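Local coordinates for protein aspartate aminotransferase, cytoplasmic (Schizosaccharomyces pombe 972h-, PDB 6JPK) that catalyses the reversible, pyridoxal 5'-phosphate-dependent transfer of an amino group from L-aspartate to 2-oxoglutarate, giving oxaloacetate and L-glutamate, and works as a homodimer, at residues A115-I119 with F247-Q251; L20-Y24 with L376-A380; R41-G45 with L389-N393. The protein carries 1 engineered substitution. One frame throughout, in Å; residues are numbered along the deposited sequence.

Contact 1 is wholly buried and apolar: helix 107-127 lies on strand 247-252 of the large mixed sheet, and rings, aliphatic carbons and a cysteine sulfur do the touching. Contact 2, on the other side of the chain's centre, is partly buried; it sets helix 16-26 against the short strand 376-377 through a tyrosine pair and a leucine. Contact 3 lies at the surface and joins two loops with polar groups, a carboxylate taking N-H donors and a water forming a second bridge. The three share no helix or strand, although the first loop of contact 3 follows strand 33-34, the partner of strand 376-377. Contacts 2 and 3 are about 17 Å apart between centres.

Contact 1. Residues A115-I119 with F247-Q251; sequences AASFI and FFVCQ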
# COMPACT_ATOMS: atom_id res chain seq x y z
N ALA A 115 -9.56 2.60 -8.33
CA ALA A 115 -10.67 2.79 -9.26
C ALA A 115 -11.67 3.79 -8.71
O ALA A 115 -12.14 4.67 -9.44
CB ALA A 115 -11.35 1.44 -9.54
N ALA A 116 -11.98 3.70 -7.42
CA ALA A 116 -12.98 4.58 -6.83
C ALA A 116 -12.48 6.02 -6.77
O ALA A 116 -13.24 6.94 -7.06
CB ALA A 116 -13.36 4.09 -5.43
N SER A 117 -11.21 6.23 -6.39
CA SER A 117 -10.65 7.58 -6.42
C SER A 117 -10.72 8.17 -7.81
O SER A 117 -11.19 9.30 -8.00
CB SER A 117 -9.19 7.58 -5.94
OG SER A 117 -9.08 7.05 -4.63
N PHE A 118 -10.27 7.42 -8.82
CA PHE A 118 -10.35 7.92 -10.18
C PHE A 118 -11.79 8.21 -10.59
O PHE A 118 -12.10 9.28 -11.13
CB PHE A 118 -9.73 6.92 -11.17
CG PHE A 118 -9.89 7.35 -12.59
CD1 PHE A 118 -9.02 8.28 -13.14
CD2 PHE A 118 -10.95 6.90 -13.35
CE1 PHE A 118 -9.19 8.72 -14.44
CE2 PHE A 118 -11.13 7.34 -14.64
CZ PHE A 118 -10.23 8.26 -15.19
N ILE A 119 -12.70 7.26 -10.34
CA ILE A 119 -14.08 7.43 -10.79
C ILE A 119 -14.75 8.60 -10.07
O ILE A 119 -15.54 9.34 -10.67
CB ILE A 119 -14.86 6.11 -10.62
CG1 ILE A 119 -14.36 5.08 -11.65
CG2 ILE A 119 -16.36 6.33 -10.80
CD1 ILE A 119 -14.73 3.63 -11.33
N PHE A 247 -14.70 -0.16 -19.22
CA PHE A 247 -15.07 -0.60 -17.87
C PHE A 247 -13.80 -0.80 -17.06
O PHE A 247 -12.68 -0.73 -17.59
CB PHE A 247 -15.94 -1.87 -17.91
CG PHE A 247 -15.23 -3.10 -18.47
CD1 PHE A 247 -15.04 -3.26 -19.84
CD2 PHE A 247 -14.80 -4.12 -17.62
CE1 PHE A 247 -14.41 -4.40 -20.36
CE2 PHE A 247 -14.17 -5.27 -18.12
CZ PHE A 247 -13.97 -5.41 -19.50
N PHE A 248 -13.98 -1.08 -15.76
CA PHE A 248 -12.89 -1.24 -14.80
C PHE A 248 -12.88 -2.64 -14.21
O PHE A 248 -13.93 -3.28 -14.06
CB PHE A 248 -12.98 -0.25 -13.64
CG PHE A 248 -12.84 1.19 -14.05
CD1 PHE A 248 -13.91 1.86 -14.62
CD2 PHE A 248 -11.63 1.86 -13.86
CE1 PHE A 248 -13.79 3.20 -15.00
CE2 PHE A 248 -11.51 3.20 -14.22
CZ PHE A 248 -12.58 3.86 -14.81
N VAL A 249 -11.69 -3.11 -13.84
CA VAL A 249 -11.52 -4.40 -13.19
C VAL A 249 -10.56 -4.24 -12.01
O VAL A 249 -9.48 -3.67 -12.17
CB VAL A 249 -10.99 -5.48 -14.15
CG1 VAL A 249 -10.89 -6.83 -13.43
CG2 VAL A 249 -11.85 -5.59 -15.40
N CYS A 250 -10.95 -4.74 -10.84
CA CYS A 250 -10.09 -4.78 -9.66
C CYS A 250 -9.76 -6.23 -9.34
O CYS A 250 -10.66 -7.02 -9.03
CB CYS A 250 -10.75 -4.10 -8.47
SG CYS A 250 -11.31 -2.43 -8.81
N GLN A 251 -8.47 -6.58 -9.40
CA GLN A 251 -8.01 -7.96 -9.41
C GLN A 251 -7.10 -8.20 -8.21
O GLN A 251 -6.22 -7.38 -7.93
CB GLN A 251 -7.26 -8.25 -10.71
CG GLN A 251 -6.55 -9.59 -10.80
CD GLN A 251 -5.71 -9.66 -12.08
OE1 GLN A 251 -5.16 -8.64 -12.52
NE2 GLN A 251 -5.64 -10.83 -12.70
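With chi1 at -64°, Phe248 sets CG anti to its own carbonyl carbon and sends its ring from the strand toward helix 107-127; Ile119, its CG1 likewise anti to the carbonyl carbon, extends CG1 and CD1 from the opposite direction to meet it. Ile119 CD1 lies over one face of the Phe248 ring, 3.9 Å from the centroid, a CH-pi contact offset toward the rim. Phe118 meets the same ring rim to rim: its CD2 is 3.7 Å from Phe248 CZ, and the planes are inclined at 46°. Ala115, one helical turn before Ile119, lets the backbones come near, its CB 3.9 Å from Cys250 SG; a methyl suits this narrow spot, as does the slim thiol opposite. Replacing Phe248 with an alanine would probably open a gap beneath Ile119 CD1 and take from Phe118 one of its aromatic neighbours. Phe118 also meets Phe6 of the second subunit, so the layer reaches the dimer interface. Segments 115-119 and 247-251 run roughly antiparallel, at 154°, their axes 10.5 Å apart at closest approach: a helix packed on the central mixed sheet, as in the large domain of fold-type I pyridoxal-phosphate enzymes.

Contact 2. Residues L20-Y24 with L376-A380; sequences LNAQY and LYFSA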
# COMPACT_ATOMS: atom_id res chain seq x y z
N LEU A 20 -15.33 -11.29 16.92
CA LEU A 20 -15.60 -12.72 16.85
C LEU A 20 -14.34 -13.51 17.17
O LEU A 20 -14.39 -14.50 17.91
CB LEU A 20 -16.09 -13.11 15.46
CG LEU A 20 -17.41 -13.85 15.25
CD1 LEU A 20 -17.46 -14.38 13.82
CD2 LEU A 20 -17.64 -14.94 16.28
N ASN A 21 -13.21 -13.10 16.59
CA ASN A 21 -11.95 -13.81 16.82
C ASN A 21 -11.56 -13.77 18.29
O ASN A 21 -11.10 -14.78 18.84
CB ASN A 21 -10.84 -13.21 15.95
CG ASN A 21 -11.03 -13.51 14.47
OD1 ASN A 21 -11.71 -14.48 14.10
ND2 ASN A 21 -10.42 -12.70 13.61
N ALA A 22 -11.76 -12.63 18.96
CA ALA A 22 -11.52 -12.58 20.39
C ALA A 22 -12.33 -13.63 21.13
O ALA A 22 -11.83 -14.29 22.05
CB ALA A 22 -11.86 -11.19 20.94
N GLN A 23 -13.60 -13.81 20.74
CA GLN A 23 -14.44 -14.77 21.45
C GLN A 23 -14.02 -16.20 21.14
O GLN A 23 -14.01 -17.05 22.03
CB GLN A 23 -15.90 -14.55 21.08
CG GLN A 23 -16.39 -13.15 21.34
CD GLN A 23 -17.80 -12.93 20.82
OE1 GLN A 23 -17.99 -12.37 19.74
NE2 GLN A 23 -18.79 -13.38 21.59
N TYR A 24 -13.68 -16.49 19.88
CA TYR A 24 -13.12 -17.79 19.54
C TYR A 24 -11.92 -18.11 20.42
O TYR A 24 -11.80 -19.21 20.98
CB TYR A 24 -12.73 -17.83 18.06
CG TYR A 24 -11.95 -19.07 17.69
CD1 TYR A 24 -12.61 -20.27 17.44
CD2 TYR A 24 -10.56 -19.05 17.62
CE1 TYR A 24 -11.89 -21.43 17.12
CE2 TYR A 24 -9.84 -20.20 17.30
CZ TYR A 24 -10.51 -21.38 17.05
OH TYR A 24 -9.81 -22.53 16.73
N LEU A 376 -18.98 -23.17 17.67
CA LEU A 376 -18.73 -22.74 16.30
C LEU A 376 -18.83 -21.22 16.25
O LEU A 376 -19.83 -20.66 16.69
CB LEU A 376 -19.74 -23.33 15.32
CG LEU A 376 -20.00 -24.83 15.40
CD1 LEU A 376 -20.91 -25.20 14.28
CD2 LEU A 376 -18.68 -25.60 15.33
N TYR A 377 -17.81 -20.59 15.66
CA TYR A 377 -17.70 -19.13 15.63
C TYR A 377 -17.82 -18.65 14.18
O TYR A 377 -16.92 -18.88 13.36
CB TYR A 377 -16.40 -18.69 16.30
CG TYR A 377 -16.49 -18.90 17.80
CD1 TYR A 377 -16.28 -20.15 18.39
CD2 TYR A 377 -16.88 -17.85 18.62
CE1 TYR A 377 -16.41 -20.32 19.76
CE2 TYR A 377 -17.00 -18.00 19.97
CZ TYR A 377 -16.78 -19.23 20.53
OH TYR A 377 -16.94 -19.34 21.89
N PHE A 378 -18.93 -17.99 13.86
CA PHE A 378 -19.17 -17.43 12.53
C PHE A 378 -20.19 -16.31 12.65
O PHE A 378 -20.78 -16.08 13.71
CB PHE A 378 -19.58 -18.51 11.51
CG PHE A 378 -20.82 -19.32 11.88
CD1 PHE A 378 -20.78 -20.30 12.86
CD2 PHE A 378 -22.01 -19.14 11.18
CE1 PHE A 378 -21.91 -21.05 13.18
CE2 PHE A 378 -23.14 -19.90 11.48
CZ PHE A 378 -23.09 -20.86 12.47
N SER A 379 -20.38 -15.60 11.54
CA SER A 379 -21.13 -14.34 11.54
C SER A 379 -22.62 -14.57 11.79
O SER A 379 -23.20 -15.57 11.36
CB SER A 379 -20.96 -13.62 10.20
OG SER A 379 -19.60 -13.56 9.79
N ALA A 380 -23.24 -13.59 12.46
CA ALA A 380 -24.66 -13.65 12.80
C ALA A 380 -25.57 -13.69 11.57
O ALA A 380 -26.70 -14.17 11.68
CB ALA A 380 -25.03 -12.44 13.66
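Strand 376-377, paired in parallel with strand 33-34, receives helix 16-26 through Tyr24 and Tyr377. The Tyr377 ring lies against the helix backbone: Tyr24 CA stands over its centre, 3.8 Å from the centroid and only 6° off the normal, a CH-pi contact. The ring of Tyr24 turns an edge toward the same face in an offset edge-to-face pair, the planes at 83° and Tyr24 CD1 3.8 Å from Tyr377 CD1. With chi1 at 171°, Tyr24 CG is anti to the backbone N, which carries its ring past the face of Tyr377. Leu20, one helical turn earlier, divides its two methyls. Leu20 CD2 comes in at the edge of the Tyr377 ring, near its plane, 3.8 Å from Tyr377 CD2, while Leu20 CD1 reaches the backbone beyond the strand, 3.5 Å from Phe378 C. A branched aliphatic residue suits a place with two such surfaces. This joins the N-terminal helix of the aminotransferase to the late part of the chain that holds Arg383, which by similarity binds L-aspartate; Ser379 lies beside that arginine. Gln23 CB adds an aliphatic carbon 3.8 Å from Tyr377 CE2. A tyrosine suits position 377 because the ring packs on the helix while its hydroxyl hydrogen-bonds Asp27 OD2. The Tyr24 ring, for its part, makes a cation-pi contact with Lys32.

Contact 3. Residues R41-G45 with L389-N393; sequences RDDTG and LNNSN
Asp43 takes two N-H groups of Asn391, one from the backbone and one from the amide. Its CG lies anti to its own backbone N, which carries the carboxylate across to the other loop, where two oxygens suit two donors. Asn391 N bonds Asp43 OD1 at 3.0 Å and 165°, and Asn391 ND2 bonds Asp43 OD2 at 3.2 Å and 175°; both come on the syn side but well out of the carboxylate plane. A weak, bent branch runs from ND2 to OD1. Amide and carboxylate planes stand at 87°, yet Asp43 OD2 lies in the amide plane of Asn391. Asn390 CB packs 3.1 Å from Asp43 O, and one water takes a hydrogen from Asn390 ND2 and gives one to Asp42 O.

Two Asx turns shape the partners. Asp42 OD1 accepts from Thr44 N and OG1, inside a type I turn ending at Gly45, whose backbone angles call for glycine. Asn390 OD1 likewise accepts from Ser392 N and OG, both in its carbonyl plane; asparagine suits this place because OD1 closes the turn while ND2 donates to the water. Asn393 OD1 holds Asn390 N. Farther out, Asn391 OD1 bonds Arg333 and Leu389 O bonds Arg326, both on helix 310-340. The contact joins the loop between strand 33-34 and helix 51-62 to the one leading from strand 383-385 into helix 394-407.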
# COMPACT_ATOMS: atom_id res chain seq x y z
N ARG A 41 -7.38 -22.62 4.05
CA ARG A 41 -6.75 -23.54 4.98
C ARG A 41 -6.81 -24.93 4.38
O ARG A 41 -7.74 -25.26 3.65
CB ARG A 41 -7.46 -23.52 6.37
CG ARG A 41 -7.47 -22.16 7.07
CD ARG A 41 -6.03 -21.82 7.47
NE ARG A 41 -5.90 -20.60 8.26
CZ ARG A 41 -5.51 -19.43 7.78
NH1 ARG A 41 -5.23 -19.28 6.48
NH2 ARG A 41 -5.40 -18.39 8.59
N ASP A 42 -5.81 -25.75 4.69
CA ASP A 42 -5.78 -27.12 4.16
C ASP A 42 -6.63 -28.04 5.05
O ASP A 42 -7.33 -27.59 5.97
CB ASP A 42 -4.34 -27.59 3.99
CG ASP A 42 -3.60 -27.77 5.32
OD1 ASP A 42 -4.23 -27.84 6.40
OD2 ASP A 42 -2.36 -27.84 5.29
N ASP A 43 -6.56 -29.35 4.81
CA ASP A 43 -7.39 -30.30 5.55
C ASP A 43 -6.99 -30.44 7.02
O ASP A 43 -7.73 -31.06 7.78
CB ASP A 43 -7.35 -31.68 4.88
CG ASP A 43 -8.41 -32.64 5.45
OD1 ASP A 43 -9.62 -32.28 5.51
OD2 ASP A 43 -8.04 -33.78 5.80
N THR A 44 -5.85 -29.90 7.44
CA THR A 44 -5.49 -29.88 8.85
C THR A 44 -5.83 -28.56 9.51
O THR A 44 -5.55 -28.39 10.70
CB THR A 44 -3.99 -30.17 9.04
OG1 THR A 44 -3.24 -29.01 8.65
CG2 THR A 44 -3.57 -31.38 8.21
N GLY A 45 -6.41 -27.62 8.77
CA GLY A 45 -6.75 -26.32 9.33
C GLY A 45 -5.62 -25.32 9.34
O GLY A 45 -5.70 -24.33 10.07
N LEU A 389 -13.62 -25.63 7.56
CA LEU A 389 -14.13 -26.99 7.61
C LEU A 389 -13.09 -27.95 7.04
O LEU A 389 -12.45 -27.67 6.02
CB LEU A 389 -15.44 -27.11 6.83
CG LEU A 389 -16.77 -27.04 7.58
CD1 LEU A 389 -16.83 -25.84 8.48
CD2 LEU A 389 -17.92 -27.00 6.60
N ASN A 390 -12.94 -29.09 7.71
CA ASN A 390 -12.09 -30.17 7.23
C ASN A 390 -12.60 -31.49 7.81
O ASN A 390 -13.61 -31.53 8.52
CB ASN A 390 -10.62 -29.92 7.59
CG ASN A 390 -10.40 -29.76 9.08
OD1 ASN A 390 -10.62 -30.69 9.85
ND2 ASN A 390 -9.96 -28.57 9.50
N ASN A 391 -11.87 -32.57 7.50
CA ASN A 391 -12.29 -33.91 7.91
C ASN A 391 -12.42 -34.06 9.42
O ASN A 391 -13.17 -34.92 9.89
CB ASN A 391 -11.30 -34.95 7.38
CG ASN A 391 -11.67 -35.44 6.02
OD1 ASN A 391 -12.77 -35.95 5.82
ND2 ASN A 391 -10.77 -35.28 5.06
N SER A 392 -11.67 -33.30 10.20
CA SER A 392 -11.73 -33.46 11.64
C SER A 392 -12.94 -32.78 12.28
O SER A 392 -13.25 -33.08 13.44
CB SER A 392 -10.44 -32.94 12.29
OG SER A 392 -10.44 -31.52 12.37
N ASN A 393 -13.64 -31.87 11.58
CA ASN A 393 -14.72 -31.12 12.21
C ASN A 393 -16.02 -31.03 11.42
O ASN A 393 -17.01 -30.50 11.95
CB ASN A 393 -14.25 -29.70 12.57
CG ASN A 393 -13.84 -28.87 11.35
OD1 ASN A 393 -14.33 -29.07 10.22
ND2 ASN A 393 -12.94 -27.91 11.57
O HOH W 1 -9.47 -26.29 7.53